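Local coordinates for protein DNA polymerase (PDB 5MDN) that probably catalyses template-directed DNA synthesis, extending a DNA strand from deoxyribonucleoside triphosphates with release of diphosphate, as a family B polymerase, at residues V31-R36 / P145-V150. Numbering follows the deposited sequence.
Sequences VVLVDR and PLYEVV
Four backbone hydrogen bonds tie 31-36 to 145-150 in parallel register, alternating as a parallel ladder does. Val32 N donates to Pro145 O (3.0 Å) and Val32 O takes the N-H of Tyr147; two residues further along, Val34 N donates to Tyr147 O at 2.8 Å and Val34 O receives Val149 N, the straightest of the four at 176°. Val32 and Val34 thus use both their N-H and their C=O on this neighbour, whereas Val31, Leu33 and Asp35 bond through their backbone to strand 17-24. The pair is the one parallel step in a five-stranded mixed sheet of the N-terminal domain: strand 30-35 runs between 17-24 and 144-155, with 131-141 at the edge beyond. On one face Leu146, with CG anti to its backbone N (chi1 -178°), brings CD1 to 3.8 Å from Val32 CG1 and also against Val34 CB. On the face of Leu33 and Tyr147, Leu33 CD1 lies 3.9 Å from Tyr147 CB; Val149, whose side chain starts out toward 31-36, sets CG1 against Leu33 CB. At the far end the extended Arg36 chain reaches back to Glu148, and NH1 forms a salt bridge with OE2, with the guanidinium and carboxylate planes 67° apart; the hydrogen bond within it is weak. Both charges have second partners: Arg36 NE pairs with Glu18 and Glu148 OE1 with Arg136. Asp35 OD2 is held by the Tyr119 hydroxyl, and OD1 by the backbone N of Arg37.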
# COMPACT_ATOMS: atom_id res chain seq x y z
N VAL A 31 -26.02 6.74 -9.85
CA VAL A 31 -26.34 6.55 -11.26
C VAL A 31 -25.14 5.90 -11.94
O VAL A 31 -24.08 5.71 -11.34
CB VAL A 31 -26.72 7.86 -11.97
CG1 VAL A 31 -27.89 8.54 -11.27
CG2 VAL A 31 -25.52 8.79 -12.03
N VAL A 32 -25.32 5.56 -13.22
CA VAL A 32 -24.27 4.95 -14.02
C VAL A 32 -24.24 5.64 -15.38
O VAL A 32 -25.28 5.79 -16.03
CB VAL A 32 -24.48 3.43 -14.17
CG1 VAL A 32 -25.91 3.10 -14.59
CG2 VAL A 32 -23.48 2.84 -15.16
N LEU A 33 -23.05 6.06 -15.80
CA LEU A 33 -22.84 6.70 -17.09
C LEU A 33 -22.18 5.72 -18.04
O LEU A 33 -21.29 4.96 -17.64
CB LEU A 33 -21.99 7.97 -16.95
CG LEU A 33 -22.72 9.29 -16.69
CD1 LEU A 33 -23.57 9.23 -15.43
CD2 LEU A 33 -21.73 10.44 -16.61
N VAL A 34 -22.61 5.73 -19.30
CA VAL A 34 -22.18 4.74 -20.27
C VAL A 34 -21.70 5.42 -21.54
O VAL A 34 -22.18 6.48 -21.93
CB VAL A 34 -23.33 3.74 -20.56
CG1 VAL A 34 -24.30 4.29 -21.60
CG2 VAL A 34 -22.78 2.41 -20.97
N ASP A 35 -20.70 4.79 -22.18
CA ASP A 35 -20.16 5.26 -23.45
C ASP A 35 -19.86 4.05 -24.32
O ASP A 35 -19.06 3.19 -23.94
CB ASP A 35 -18.89 6.10 -23.25
CG ASP A 35 -18.57 6.96 -24.46
OD1 ASP A 35 -19.02 6.63 -25.58
OD2 ASP A 35 -17.86 7.98 -24.29
N ARG A 36 -20.50 3.99 -25.49
CA ARG A 36 -20.28 2.90 -26.43
C ARG A 36 -19.34 3.28 -27.58
O ARG A 36 -18.92 2.39 -28.32
CB ARG A 36 -21.62 2.43 -27.00
CG ARG A 36 -22.65 2.09 -25.94
CD ARG A 36 -23.92 1.52 -26.54
NE ARG A 36 -24.91 1.22 -25.51
CZ ARG A 36 -25.71 2.12 -24.95
NH1 ARG A 36 -25.64 3.40 -25.32
NH2 ARG A 36 -26.58 1.76 -24.02
N PRO A 145 -30.29 4.34 -12.50
CA PRO A 145 -30.54 5.16 -13.70
C PRO A 145 -29.32 5.16 -14.61
O PRO A 145 -28.20 5.43 -14.18
CB PRO A 145 -30.82 6.55 -13.13
CG PRO A 145 -31.21 6.33 -11.70
CD PRO A 145 -30.45 5.11 -11.26
N LEU A 146 -29.55 4.87 -15.89
CA LEU A 146 -28.50 4.86 -16.89
C LEU A 146 -28.49 6.16 -17.67
O LEU A 146 -29.53 6.79 -17.90
CB LEU A 146 -28.68 3.67 -17.84
CG LEU A 146 -27.64 3.46 -18.95
CD1 LEU A 146 -26.26 3.21 -18.36
CD2 LEU A 146 -28.06 2.32 -19.86
N TYR A 147 -27.29 6.57 -18.09
CA TYR A 147 -27.10 7.81 -18.84
C TYR A 147 -26.10 7.56 -19.97
O TYR A 147 -25.03 6.99 -19.73
CB TYR A 147 -26.57 8.93 -17.94
CG TYR A 147 -27.60 9.59 -17.05
CD1 TYR A 147 -28.06 8.96 -15.90
CD2 TYR A 147 -28.09 10.86 -17.34
CE1 TYR A 147 -28.99 9.56 -15.08
CE2 TYR A 147 -29.02 11.47 -16.52
CZ TYR A 147 -29.47 10.81 -15.39
OH TYR A 147 -30.39 11.42 -14.58
N GLU A 148 -26.46 7.96 -21.18
CA GLU A 148 -25.53 7.94 -22.30
C GLU A 148 -24.73 9.23 -22.28
O GLU A 148 -25.30 10.32 -22.38
CB GLU A 148 -26.26 7.81 -23.64
CG GLU A 148 -26.62 6.39 -24.05
CD GLU A 148 -27.21 6.35 -25.45
OE1 GLU A 148 -27.72 7.39 -25.91
OE2 GLU A 148 -27.15 5.27 -26.09
N VAL A 149 -23.41 9.12 -22.18
CA VAL A 149 -22.56 10.30 -22.13
C VAL A 149 -22.44 10.88 -23.54
O VAL A 149 -22.25 10.14 -24.51
CB VAL A 149 -21.18 9.98 -21.52
CG1 VAL A 149 -21.35 9.23 -20.21
CG2 VAL A 149 -20.32 9.18 -22.48
N VAL A 150 -22.62 12.19 -23.65
CA VAL A 150 -22.37 12.87 -24.91
C VAL A 150 -20.94 13.40 -24.97
O VAL A 150 -20.21 13.14 -25.94
CB VAL A 150 -23.40 14.00 -25.12
CG1 VAL A 150 -23.22 14.64 -26.48
CG2 VAL A 150 -24.81 13.46 -24.96